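Local coordinates for protein putative metal-dependent phosphoesterase (PDB 3O0F) that hydrolyses phosphoester bonds as a metal-dependent phosphoesterase of the PHP family, holding iron, zinc and AMP in its active site, at residues A[28-33]-A[56-61]; A[38-43]-A[269-274]; A[94-99]-A[193-198]; A[183-188]-A[220-225]; A[226-231]-A[285-290]. All coordinates share one frame; numbering follows the deposited sequence. Where two conformers were deposited one is given.

Contact 1: A[28-33]-A[56-61]; sequences ETPRTL and WDEATE
The first turns of two helices meet where Pro30 faces Ala59, their CA atoms only 4.9 Å apart. Helices 30-39 and 56-66 follow successive parallel strands of the PHP domain, a barrel-like fold of beta-alpha units, so the contact joins two neighbouring outer helices of that fold. Such a close approach needs small residues, and a proline and an alanine meet the need.

Pro30 is the first residue of its helix, a place that suits proline because an amide N-H there has no preceding helical carbonyl to seek and the ring fixes phi near the helical value. Its CB lies 3.7 Å from Ala59 N and 4.1 Å from the Ala59 methyl CB, so the ring rests on the backbone of the partner helix as well as on its side chain. Inward of this pair, Ile47 of strand 44-47 touches both Pro30 and Ala59.

Glu58 guards the outer flank. With CG anti to its own carbonyl carbon (chi1 -74°) and the rest of the chain extended, it reaches past the proline ring, and its OE1 stands 3.6 Å from Pro30 CD. The carboxylate also hangs near the start of helix 30-39, where the helix dipole would tend to favour its negative charge. There a water takes a hydrogen bond from Arg31 N at 3.1 Å and gives one to Glu58 OE1 at 2.6 Å. Thr29 caps the same helix end, its OG1 accepting from Thr32 N at 3.2 Å with an N-H...O angle of 161°.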
# COMPACT_ATOMS: atom_id res chain seq x y z
N GLU A 28 6.20 -9.02 -8.62
CA GLU A 28 5.87 -9.03 -10.02
C GLU A 28 5.92 -7.66 -10.62
O GLU A 28 5.81 -6.67 -9.92
CB GLU A 28 4.47 -9.59 -10.21
CG GLU A 28 4.26 -10.95 -9.60
CD GLU A 28 5.30 -12.01 -10.05
OE1 GLU A 28 5.59 -12.12 -11.28
OE2 GLU A 28 5.80 -12.71 -9.16
N THR A 29 6.00 -7.61 -11.95
CA THR A 29 6.01 -6.34 -12.67
C THR A 29 4.60 -5.74 -12.82
O THR A 29 3.58 -6.43 -12.67
CB THR A 29 6.66 -6.48 -14.04
OG1 THR A 29 5.88 -7.38 -14.85
CG2 THR A 29 8.14 -7.01 -13.90
N PRO A 30 4.54 -4.44 -13.09
CA PRO A 30 3.26 -3.84 -13.46
C PRO A 30 2.57 -4.52 -14.64
O PRO A 30 1.36 -4.72 -14.60
CB PRO A 30 3.65 -2.40 -13.84
CG PRO A 30 4.79 -2.09 -12.90
CD PRO A 30 5.59 -3.42 -12.86
N ARG A 31 3.33 -4.91 -15.65
CA ARG A 31 2.79 -5.64 -16.77
C ARG A 31 2.13 -6.98 -16.33
O ARG A 31 1.02 -7.28 -16.74
CB ARG A 31 3.87 -5.92 -17.83
CG ARG A 31 3.37 -6.71 -19.03
CD ARG A 31 4.30 -6.52 -20.26
NE ARG A 31 3.67 -7.03 -21.49
CZ ARG A 31 2.96 -6.30 -22.38
NH1 ARG A 31 2.75 -5.00 -22.22
NH2 ARG A 31 2.45 -6.91 -23.45
N THR A 32 2.80 -7.72 -15.48
CA THR A 32 2.24 -9.00 -14.97
C THR A 32 0.93 -8.74 -14.20
O THR A 32 -0.07 -9.45 -14.40
CB THR A 32 3.25 -9.76 -14.15
OG1 THR A 32 4.30 -10.15 -15.04
CG2 THR A 32 2.62 -11.02 -13.47
N LEU A 33 0.93 -7.69 -13.38
CA LEU A 33 -0.28 -7.32 -12.67
C LEU A 33 -1.46 -7.09 -13.60
O LEU A 33 -2.54 -7.63 -13.38
CB LEU A 33 -0.01 -6.10 -11.78
CG LEU A 33 -1.24 -5.34 -11.21
CD1 LEU A 33 -2.02 -6.24 -10.22
CD2 LEU A 33 -0.75 -4.10 -10.54
N TRP A 56 4.26 3.79 -12.30
CA TRP A 56 3.13 4.35 -13.04
C TRP A 56 3.25 4.29 -14.57
O TRP A 56 2.34 3.84 -15.23
CB TRP A 56 2.89 5.81 -12.59
CG TRP A 56 2.18 5.94 -11.29
CD1 TRP A 56 2.13 5.02 -10.25
CD2 TRP A 56 1.43 7.07 -10.85
NE1 TRP A 56 1.33 5.49 -9.27
CE2 TRP A 56 0.91 6.76 -9.59
CE3 TRP A 56 1.13 8.31 -11.42
CZ2 TRP A 56 0.12 7.66 -8.87
CZ3 TRP A 56 0.32 9.18 -10.73
CH2 TRP A 56 -0.17 8.86 -9.47
N ASP A 57 4.35 4.76 -15.13
CA ASP A 57 4.58 4.66 -16.59
C ASP A 57 4.47 3.22 -17.10
O ASP A 57 3.77 2.94 -18.04
CB ASP A 57 5.95 5.22 -16.98
CG ASP A 57 6.04 6.75 -16.82
OD1 ASP A 57 5.01 7.41 -16.57
OD2 ASP A 57 7.17 7.30 -16.93
N GLU A 58 5.15 2.29 -16.44
CA GLU A 58 5.00 0.87 -16.80
C GLU A 58 3.55 0.36 -16.71
O GLU A 58 3.08 -0.35 -17.62
CB GLU A 58 5.92 -0.02 -15.96
CG GLU A 58 7.37 0.14 -16.41
CD GLU A 58 8.31 -0.93 -15.85
OE1 GLU A 58 7.83 -1.97 -15.31
OE2 GLU A 58 9.54 -0.71 -15.97
N ALA A 59 2.85 0.69 -15.63
CA ALA A 59 1.46 0.26 -15.47
C ALA A 59 0.58 0.85 -16.59
O ALA A 59 -0.27 0.18 -17.15
CB ALA A 59 0.90 0.68 -14.06
N THR A 60 0.77 2.13 -16.89
CA THR A 60 -0.04 2.77 -17.94
C THR A 60 0.18 2.09 -19.29
O THR A 60 -0.78 1.78 -20.01
CB THR A 60 0.26 4.29 -18.01
OG1 THR A 60 -0.05 4.88 -16.75
CG2 THR A 60 -0.59 4.98 -19.10
N GLU A 61 1.44 1.85 -19.62
CA GLU A 61 1.78 1.20 -20.88
C GLU A 61 1.11 -0.17 -20.99
O GLU A 61 0.54 -0.53 -22.02
CB GLU A 61 3.29 1.08 -21.04
CG GLU A 61 4.00 2.44 -21.21
CD GLU A 61 5.54 2.33 -21.12
OE1 GLU A 61 6.17 2.07 -22.17
OE2 GLU A 61 6.11 2.49 -20.01
O HOH W 1 6.09 -3.63 -16.29

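Contact 2: A[38-43]-A[269-274]; sequences RKLGLH and NGLGEN. With EDO (1,2-ethanediol), chain G.
Leu42 and Gly272 mark the closest backbone approach, 7.1 Å between CA atoms, where the chain leaving helix 30-39 runs past a type II beta turn from Gly270 to Glu273. The gap is bridged by leucine side chains. Leu40 extends its CD1 methyl to the turn, 3.6 Å from the carbonyl O of Leu271 and 3.8 Å from Leu271 CB. Leu42 brings both methyls to the glycine, CD2 being 4.1 Å from Gly272 CA, while its CD1 lies near Leu271 CG.

A glycine with positive phi sits at a turning point of each loop. Gly41 ends the helix in a Schellman motif and turns the chain so that Leu40 and Leu42 can both face the turn. Gly272 holds the third position of the type II turn, where positive phi is usual; a CB there would press on Leu42 CD2 and on the preceding carbonyl.

In the seven-stranded sheet of the PHP fold, strands 15-19 and 255-258 are outermost, and the turn belongs to the loop that follows the latter. Asp16 of the former accepts from Gly272 N and touches both Leu42 and Leu271, so the loop is fastened across to the first strand. Leu271 carries CG anti to its backbone N (chi1 -175°), which turns its side chain toward Leu40 CD1; Leu33 and Gln36 of helix 30-39 also pack against it. Its amide N gives a nearly straight bond (173°) to O1 of a bound 1,2-ethanediol, 2.8 Å away. Gly270 N donates to Glu273 OE1 at 3.0 Å from well above the carboxylate plane.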
# COMPACT_ATOMS: atom_id res chain seq x y z
N ARG A 38 -6.62 -8.86 -15.91
CA ARG A 38 -7.53 -9.10 -17.02
C ARG A 38 -7.96 -10.54 -17.11
O ARG A 38 -9.19 -10.84 -17.24
CB ARG A 38 -6.93 -8.65 -18.36
CG ARG A 38 -8.03 -8.52 -19.45
CD ARG A 38 -7.47 -8.09 -20.81
NE ARG A 38 -8.32 -8.56 -21.91
CZ ARG A 38 -9.52 -8.07 -22.21
NH1 ARG A 38 -10.03 -7.06 -21.50
NH2 ARG A 38 -10.22 -8.58 -23.21
N LYS A 39 -6.98 -11.45 -17.03
CA LYS A 39 -7.23 -12.91 -17.07
C LYS A 39 -8.18 -13.39 -15.98
O LYS A 39 -8.95 -14.32 -16.18
CB LYS A 39 -5.91 -13.69 -17.01
CG LYS A 39 -5.19 -13.68 -18.34
CD LYS A 39 -3.79 -14.23 -18.20
CE LYS A 39 -3.08 -14.29 -19.52
NZ LYS A 39 -1.78 -15.06 -19.41
N LEU A 40 -8.21 -12.71 -14.85
CA LEU A 40 -9.08 -13.09 -13.74
C LEU A 40 -10.47 -12.47 -13.87
O LEU A 40 -11.30 -12.65 -13.02
CB LEU A 40 -8.45 -12.67 -12.42
CG LEU A 40 -7.17 -13.40 -12.08
CD1 LEU A 40 -6.56 -12.88 -10.77
CD2 LEU A 40 -7.41 -14.88 -11.98
N GLY A 41 -10.70 -11.72 -14.95
CA GLY A 41 -12.02 -11.16 -15.21
C GLY A 41 -12.33 -9.90 -14.42
O GLY A 41 -13.48 -9.55 -14.27
N LEU A 42 -11.29 -9.25 -13.89
CA LEU A 42 -11.45 -7.99 -13.16
C LEU A 42 -11.82 -6.89 -14.15
O LEU A 42 -11.43 -6.96 -15.31
CB LEU A 42 -10.17 -7.61 -12.40
CG LEU A 42 -9.65 -8.64 -11.37
CD1 LEU A 42 -8.50 -8.04 -10.58
CD2 LEU A 42 -10.78 -9.15 -10.48
N HIS A 43 -12.58 -5.90 -13.69
CA HIS A 43 -12.93 -4.75 -14.56
C HIS A 43 -11.84 -3.71 -14.64
O HIS A 43 -11.81 -2.88 -15.52
CB HIS A 43 -14.21 -4.10 -14.08
CG HIS A 43 -15.39 -5.02 -14.09
ND1 HIS A 43 -16.60 -4.67 -13.55
CD2 HIS A 43 -15.53 -6.28 -14.56
CE1 HIS A 43 -17.45 -5.67 -13.70
NE2 HIS A 43 -16.83 -6.65 -14.34
N ASN A 269 -2.08 -13.39 -0.16
CA ASN A 269 -3.23 -12.60 -0.74
C ASN A 269 -3.37 -12.84 -2.25
O ASN A 269 -2.41 -12.68 -3.02
CB ASN A 269 -3.04 -11.09 -0.46
CG ASN A 269 -2.97 -10.79 0.99
OD1 ASN A 269 -2.32 -11.53 1.74
ND2 ASN A 269 -3.64 -9.74 1.43
N GLY A 270 -4.55 -13.30 -2.66
CA GLY A 270 -4.85 -13.54 -4.07
C GLY A 270 -5.33 -12.31 -4.81
O GLY A 270 -6.16 -11.56 -4.30
N LEU A 271 -4.83 -12.13 -6.03
CA LEU A 271 -5.19 -11.00 -6.85
C LEU A 271 -6.67 -11.11 -7.02
O LEU A 271 -7.18 -12.19 -7.29
CB LEU A 271 -4.51 -11.03 -8.22
CG LEU A 271 -4.68 -9.84 -9.19
CD1 LEU A 271 -4.26 -8.53 -8.55
CD2 LEU A 271 -3.81 -10.12 -10.46
N GLY A 272 -7.37 -10.02 -6.78
CA GLY A 272 -8.81 -10.02 -6.94
C GLY A 272 -9.64 -10.57 -5.82
O GLY A 272 -10.86 -10.62 -5.95
N GLU A 273 -9.03 -10.95 -4.70
CA GLU A 273 -9.80 -11.60 -3.61
C GLU A 273 -10.79 -10.65 -2.93
O GLU A 273 -11.71 -11.11 -2.28
CB GLU A 273 -8.88 -12.18 -2.54
CG GLU A 273 -8.23 -11.18 -1.60
CD GLU A 273 -7.25 -11.83 -0.58
OE1 GLU A 273 -6.86 -13.01 -0.75
OE2 GLU A 273 -6.81 -11.11 0.37
N ASN A 274 -10.55 -9.35 -3.00
CA ASN A 274 -11.54 -8.34 -2.58
C ASN A 274 -11.49 -7.21 -3.58
O ASN A 274 -10.44 -6.95 -4.22
CB ASN A 274 -11.26 -7.78 -1.15
CG ASN A 274 -11.76 -8.70 -0.05
OD1 ASN A 274 -10.96 -9.22 0.76
ND2 ASN A 274 -13.08 -8.90 0.01
C1 EDO G . -2.80 -14.18 -8.34
O1 EDO G . -2.85 -13.99 -6.89
C2 EDO G . -1.53 -14.85 -8.85
O2 EDO G . -0.38 -13.95 -8.87

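Contact 3: A[94-99]-A[193-198]; sequences PSNEHI and KGAGGV
The methyl of Ala195 lies over the flat amide of Asn96, its CB 3.6 Å from Asn96 CG. On the same side chain, Asn96 ND2 comes to 3.7 Å from Ala195 CA. Ile99 adds a second, looser apolar touch, its CG2 being 4.2 Å from Ala195 CB. An alanine suits the spot because the backbones draw close, with 5.6 Å between the CA atoms of Asn96 and Ala195.

What turns the amide is a capping bond. Asn96 is the N-cap of helix 97-124, and with CG anti to the backbone N (chi1 176°) its OD1 accepts from Ile99 N at 2.9 Å, in the carbonyl plane; the bond fixes the group whose face receives the methyl. On the other side, helix 185-194 finishes in a Schellman motif, with Gly196 supplying the positive phi and its N bonded to Lys193 O. Lys193 NZ reaches forward to Gly197 O at 2.9 Å and also makes a salt bridge to Asp228.

The start of helix 97-124 is thus set against the end of helix 185-194. Ile99 continues the packing onto Ala191 and Val192, Ala195 shares a backbone bond with Asp93, and the chain beyond enters strand 198-201, where Val198 pairs with Phe90 of strand 83-90.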
# COMPACT_ATOMS: atom_id res chain seq x y z
N PRO A 94 1.36 13.48 -10.24
CA PRO A 94 2.63 12.90 -9.75
C PRO A 94 3.80 13.88 -9.67
O PRO A 94 4.75 13.64 -8.95
CB PRO A 94 2.90 11.77 -10.74
CG PRO A 94 2.28 12.22 -12.00
CD PRO A 94 1.01 12.96 -11.58
N SER A 95 3.72 14.98 -10.39
CA SER A 95 4.77 15.99 -10.35
C SER A 95 4.56 17.01 -9.22
O SER A 95 5.37 17.90 -9.05
CB SER A 95 4.82 16.71 -11.71
OG SER A 95 3.66 17.53 -11.81
N ASN A 96 3.47 16.92 -8.47
CA ASN A 96 3.25 17.84 -7.34
C ASN A 96 4.46 17.85 -6.40
O ASN A 96 4.91 16.80 -5.97
CB ASN A 96 1.95 17.46 -6.62
CG ASN A 96 1.71 18.29 -5.40
OD1 ASN A 96 2.23 17.98 -4.32
ND2 ASN A 96 0.90 19.37 -5.55
N GLU A 97 5.01 19.03 -6.12
CA GLU A 97 6.30 19.17 -5.41
C GLU A 97 6.21 18.75 -3.93
O GLU A 97 7.17 18.21 -3.40
CB GLU A 97 6.85 20.62 -5.55
CG GLU A 97 8.22 20.93 -4.84
CD GLU A 97 8.68 22.42 -4.97
OE1 GLU A 97 9.04 22.83 -6.09
OE2 GLU A 97 8.68 23.18 -3.95
N HIS A 98 5.07 19.01 -3.28
CA HIS A 98 4.87 18.63 -1.87
C HIS A 98 4.82 17.11 -1.75
O HIS A 98 5.51 16.50 -0.92
CB HIS A 98 3.59 19.31 -1.32
CG HIS A 98 3.24 18.99 0.10
ND1 HIS A 98 4.12 18.41 0.99
CD2 HIS A 98 2.11 19.25 0.82
CE1 HIS A 98 3.54 18.27 2.17
NE2 HIS A 98 2.33 18.78 2.10
N ILE A 99 4.02 16.47 -2.59
CA ILE A 99 3.87 15.03 -2.44
C ILE A 99 5.18 14.35 -2.87
O ILE A 99 5.66 13.45 -2.20
CB ILE A 99 2.52 14.53 -3.07
CG1 ILE A 99 1.93 13.40 -2.21
CG2 ILE A 99 2.63 14.23 -4.54
CD1 ILE A 99 0.52 13.05 -2.52
N LYS A 193 -4.79 15.74 -1.17
CA LYS A 193 -5.78 16.69 -1.64
C LYS A 193 -5.10 17.86 -2.37
O LYS A 193 -5.60 18.32 -3.40
CB LYS A 193 -6.63 17.23 -0.48
CG LYS A 193 -7.47 16.23 0.26
CD LYS A 193 -8.09 15.09 -0.57
CE LYS A 193 -9.29 15.56 -1.30
NZ LYS A 193 -9.94 14.56 -2.25
N GLY A 194 -3.96 18.31 -1.87
CA GLY A 194 -3.21 19.36 -2.58
C GLY A 194 -2.87 18.98 -4.01
O GLY A 194 -2.92 19.83 -4.93
N ALA A 195 -2.50 17.72 -4.19
CA ALA A 195 -2.03 17.18 -5.48
C ALA A 195 -3.25 16.75 -6.33
O ALA A 195 -3.09 16.22 -7.41
CB ALA A 195 -1.06 16.01 -5.27
N GLY A 196 -4.45 17.03 -5.84
CA GLY A 196 -5.68 16.80 -6.60
C GLY A 196 -6.21 15.39 -6.51
O GLY A 196 -7.09 15.01 -7.30
N GLY A 197 -5.69 14.62 -5.56
CA GLY A 197 -6.01 13.20 -5.48
C GLY A 197 -7.15 12.81 -4.54
O GLY A 197 -7.79 13.65 -3.89
N VAL A 198 -7.32 11.51 -4.41
CA VAL A 198 -8.36 10.89 -3.62
C VAL A 198 -7.63 10.05 -2.61
O VAL A 198 -6.74 9.24 -2.94
CB VAL A 198 -9.31 10.05 -4.51
CG1 VAL A 198 -10.42 9.30 -3.69
CG2 VAL A 198 -9.92 10.94 -5.58

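Contact 4: A[183-188]-A[220-225]; sequences PSTHEV and DAMIAD
His186 and Asp225 supply the polar link: His186 ND1, in one of two modelled conformers, donates to Asp225 OD2 at 2.7 Å. The bond is nearly straight (164°), lies close to the ring plane and uses the oxygen's syn lone pair, although ring and carboxylate planes stand 86° apart. Asp225 CG, anti to its carbonyl carbon (chi1 -66°), carries the carboxylate across to the ring. Histidine suits this outer position because its ring edge can present an N-H to the neighbouring helix. A leucine in place of Asp225 would probably leave His186 ND1 without its acceptor and the ring free to turn.

The van der Waals contacts are looser. Ala221 CB sits 4.4 Å from His186 CE1, and Met222, present as selenomethionine, brings its CG to 4.1 Å from Thr185 OG1, the two side chains crossing at about a right angle. That hydroxyl also sits above one imidazole face, displaced toward the rim; its hydrogen-bond partner is Asp80.

Ser184 OG caps the first turn, accepting from Glu187 N at 3.1 Å.

The start of helix 185-194 meets the end of helix 216-225, and the inner residues rest on strands 70-80 and 83-90: Thr185 on Ala78 and Val85, Met222 on Asp80 and Met87.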
# COMPACT_ATOMS: atom_id res chain seq x y z
N PRO A 183 5.41 10.62 7.99
CA PRO A 183 4.59 11.83 8.14
C PRO A 183 3.27 11.53 8.89
O PRO A 183 2.85 10.36 8.97
CB PRO A 183 4.32 12.26 6.70
CG PRO A 183 4.41 10.99 5.89
CD PRO A 183 5.50 10.18 6.59
N SER A 184 2.63 12.56 9.42
CA SER A 184 1.33 12.36 10.04
C SER A 184 0.25 12.18 8.97
O SER A 184 0.39 12.60 7.82
CB SER A 184 0.97 13.54 10.91
OG SER A 184 0.68 14.65 10.07
N THR A 185 -0.84 11.53 9.38
CA THR A 185 -2.03 11.40 8.54
C THR A 185 -2.58 12.77 8.12
O THR A 185 -3.00 12.91 7.00
CB THR A 185 -3.13 10.59 9.22
OG1 THR A 185 -3.42 11.16 10.50
CG2 THR A 185 -2.70 9.12 9.38
N HIS A 186 -2.51 13.77 9.00
CA HIS A 186 -3.00 15.11 8.63
C HIS A 186 -2.16 15.73 7.51
O HIS A 186 -2.70 16.39 6.62
CB HIS A 186 -3.01 16.03 9.85
CG HIS A 186 -3.57 15.39 11.08
ND1 HIS A 186 -4.84 14.83 11.12
CD2 HIS A 186 -3.04 15.20 12.31
CE1 HIS A 186 -5.05 14.32 12.32
NE2 HIS A 186 -3.98 14.53 13.06
N GLU A 187 -0.85 15.51 7.56
CA GLU A 187 0.03 15.99 6.52
C GLU A 187 -0.19 15.23 5.24
O GLU A 187 -0.27 15.84 4.18
CB GLU A 187 1.52 15.89 6.87
CG GLU A 187 2.32 16.49 5.71
CD GLU A 187 3.82 16.47 5.82
OE1 GLU A 187 4.37 15.80 6.72
OE2 GLU A 187 4.44 17.16 4.96
N VAL A 188 -0.28 13.91 5.31
CA VAL A 188 -0.54 13.08 4.10
C VAL A 188 -1.85 13.47 3.43
O VAL A 188 -1.90 13.69 2.20
CB VAL A 188 -0.49 11.59 4.45
CG1 VAL A 188 -1.09 10.72 3.29
CG2 VAL A 188 0.99 11.18 4.76
N ASP A 220 -12.63 10.82 12.58
CA ASP A 220 -13.39 12.05 12.39
C ASP A 220 -12.49 13.20 12.01
O ASP A 220 -12.82 13.93 11.10
CB ASP A 220 -14.22 12.43 13.61
CG ASP A 220 -15.45 11.53 13.78
OD1 ASP A 220 -15.89 10.89 12.80
OD2 ASP A 220 -15.97 11.48 14.91
N ALA A 221 -11.33 13.30 12.66
CA ALA A 221 -10.35 14.35 12.38
C ALA A 221 -9.74 14.22 10.98
O ALA A 221 -9.50 15.23 10.27
CB ALA A 221 -9.30 14.39 13.45
N MSE A 222 -9.52 12.98 10.55
CA MSE A 222 -9.13 12.73 9.13
C MSE A 222 -10.23 13.06 8.13
O MSE A 222 -9.94 13.65 7.07
CB MSE A 222 -8.67 11.30 8.94
CG MSE A 222 -7.38 11.03 9.65
SE MSE A 222 -7.13 9.11 9.87
CE MSE A 222 -6.79 8.55 8.06
N ILE A 223 -11.49 12.71 8.46
CA ILE A 223 -12.62 13.10 7.63
C ILE A 223 -12.65 14.65 7.50
O ILE A 223 -12.79 15.16 6.39
CB ILE A 223 -13.97 12.54 8.17
CG1 ILE A 223 -14.03 11.00 8.00
CG2 ILE A 223 -15.19 13.21 7.50
CD1 ILE A 223 -15.17 10.27 8.83
N ALA A 224 -12.51 15.37 8.62
CA ALA A 224 -12.44 16.85 8.58
C ALA A 224 -11.24 17.37 7.75
O ALA A 224 -11.33 18.44 7.20
CB ALA A 224 -12.39 17.43 10.02
N ASP A 225 -10.12 16.64 7.71
CA ASP A 225 -8.94 17.01 6.91
C ASP A 225 -9.17 16.88 5.40
O ASP A 225 -8.40 17.44 4.63
CB ASP A 225 -7.74 16.11 7.23
CG ASP A 225 -7.19 16.25 8.65
OD1 ASP A 225 -7.41 17.30 9.32
OD2 ASP A 225 -6.52 15.26 9.09

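Contact 5: A[226-231]-A[285-290]; sequences GLDGLE and LCRGVD
A salt bridge at the entrance to strand 229-233 joins Asp228 to Arg287 in the last turn of helix 278-287. Arg287 NH1 donates to Asp228 OD1 at 3.0 Å, with an N-H...O angle of 153°. The oxygen meets the edge of the guanidinium, in its plane, and accepts through its anti lone pair. Carboxylate and guanidinium planes are inclined by 61°. One N-H meets one oxygen, OD2 being engaged elsewhere. The two side chains run past each other in opposite senses, which brings Arg287 CD to 3.7 Å from the same OD1. Arginine fits because an extended chain is needed to span the 9.4 Å between the CA atoms.

A water bridges the same two residues, accepting from Arg287 NH1 at 2.7 Å and donating to Asp228 O at 3.0 Å. NH1 therefore serves the carboxylate directly and the backbone O of Asp228 through the water, and NE is engaged by Glu283.

Strand 229-233 is one of the parallel strands of the PHP barrel, between 198-201 and 255-258, and Gly226, with positive phi, ends the preceding helix in a Schellman motif that turns the chain into it. The charge of the buried Asp228 is met by Arg287 at OD1 and by Lys193 NZ at OD2, which also accepts from Val199 N. An alanine in place of Arg287 would probably leave Asp228 OD1 without its charged mate and the bridging water with one anchor fewer. At the far end of the segment, Glu231 OE2 accepts from ND1 of His18, an iron ligand, and OE1 from His203 N.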
# COMPACT_ATOMS: atom_id res chain seq x y z
N GLY A 226 -10.21 16.13 4.99
CA GLY A 226 -10.50 15.77 3.58
C GLY A 226 -10.45 14.28 3.18
O GLY A 226 -10.44 13.97 2.01
N LEU A 227 -10.45 13.34 4.14
CA LEU A 227 -10.44 11.90 3.81
C LEU A 227 -11.61 11.54 2.92
O LEU A 227 -12.76 11.86 3.23
CB LEU A 227 -10.44 11.02 5.08
CG LEU A 227 -10.36 9.51 4.85
CD1 LEU A 227 -8.93 9.08 4.40
CD2 LEU A 227 -10.76 8.76 6.16
N ASP A 228 -11.35 10.86 1.81
CA ASP A 228 -12.42 10.53 0.89
C ASP A 228 -13.10 9.21 1.21
O ASP A 228 -14.27 9.02 0.88
CB ASP A 228 -11.88 10.47 -0.53
CG ASP A 228 -11.41 11.81 -1.04
OD1 ASP A 228 -12.28 12.56 -1.52
OD2 ASP A 228 -10.18 12.08 -0.98
N GLY A 229 -12.36 8.25 1.77
CA GLY A 229 -12.87 6.88 1.90
C GLY A 229 -12.16 5.97 2.88
O GLY A 229 -11.13 6.30 3.43
N LEU A 230 -12.75 4.79 3.02
CA LEU A 230 -12.31 3.70 3.91
C LEU A 230 -12.29 2.40 3.12
O LEU A 230 -13.25 2.08 2.43
CB LEU A 230 -13.32 3.54 5.04
CG LEU A 230 -13.49 4.74 5.98
CD1 LEU A 230 -14.54 4.45 7.06
CD2 LEU A 230 -12.15 5.11 6.61
N GLU A 231 -11.18 1.67 3.22
CA GLU A 231 -11.04 0.36 2.65
C GLU A 231 -11.67 -0.61 3.64
O GLU A 231 -11.16 -0.78 4.75
CB GLU A 231 -9.55 0.03 2.47
CG GLU A 231 -9.30 -1.36 1.99
CD GLU A 231 -7.84 -1.61 1.69
OE1 GLU A 231 -7.00 -1.49 2.62
OE2 GLU A 231 -7.51 -1.94 0.52
N LEU A 285 -12.40 8.35 -9.96
CA LEU A 285 -11.88 8.89 -11.21
C LEU A 285 -12.36 10.31 -11.43
O LEU A 285 -11.60 11.21 -11.89
CB LEU A 285 -12.28 8.00 -12.38
CG LEU A 285 -11.43 6.73 -12.59
CD1 LEU A 285 -12.11 5.79 -13.55
CD2 LEU A 285 -10.03 7.04 -13.09
N CYS A 286 -13.64 10.51 -11.12
CA CYS A 286 -14.29 11.83 -11.23
C CYS A 286 -13.77 12.84 -10.23
O CYS A 286 -13.62 14.00 -10.58
CB CYS A 286 -15.81 11.71 -11.14
SG CYS A 286 -16.54 10.84 -12.54
N ARG A 287 -13.43 12.41 -9.02
CA ARG A 287 -12.84 13.30 -8.06
C ARG A 287 -11.40 13.62 -8.29
O ARG A 287 -10.97 14.70 -7.92
CB ARG A 287 -12.91 12.75 -6.64
CG ARG A 287 -14.25 12.69 -6.14
CD ARG A 287 -14.22 12.41 -4.69
NE ARG A 287 -15.54 12.03 -4.32
CZ ARG A 287 -15.97 11.82 -3.09
NH1 ARG A 287 -15.16 11.97 -2.03
NH2 ARG A 287 -17.23 11.47 -2.95
N GLY A 288 -10.63 12.67 -8.83
CA GLY A 288 -9.18 12.84 -9.04
C GLY A 288 -8.81 13.65 -10.28
O GLY A 288 -9.66 14.21 -10.99
N VAL A 289 -7.50 13.76 -10.48
CA VAL A 289 -6.91 14.50 -11.55
C VAL A 289 -7.05 13.67 -12.85
O VAL A 289 -6.97 12.42 -12.83
CB VAL A 289 -5.39 14.71 -11.23
CG1 VAL A 289 -4.63 15.25 -12.42
CG2 VAL A 289 -5.25 15.67 -10.00
N ASP A 290 -7.25 14.36 -13.96
CA ASP A 290 -7.29 13.73 -15.28
C ASP A 290 -5.85 13.50 -15.72
O ASP A 290 -5.17 14.44 -16.12
CB ASP A 290 -8.03 14.65 -16.24
CG ASP A 290 -8.19 14.08 -17.66
OD1 ASP A 290 -7.45 13.14 -18.09
OD2 ASP A 290 -9.09 14.59 -18.37
O HOH W 2 -16.04 11.39 0.44

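In the fold
Contact 1 is the buried one, contact 2 lies at the surface, and the other three are partly buried. Their chemistry differs accordingly: contacts 1, 2 and 3 rest mainly on close apolar or backbone packing, whereas contacts 4 and 5 each turn on one direct polar bond, made to a carboxylate. Contacts 1 and 2 share helix 30-39 and touch where Leu33 CD1 is 3.6 Å from Leu271 CD1. Contacts 3 and 4 use opposite ends of helix 185-194. Contact 5 is tied to contact 3 by the Lys193-Asp228 salt bridge and follows contact 4 directly along the chain. Contacts 1 and 4 lie on opposite sides of the chain's centre.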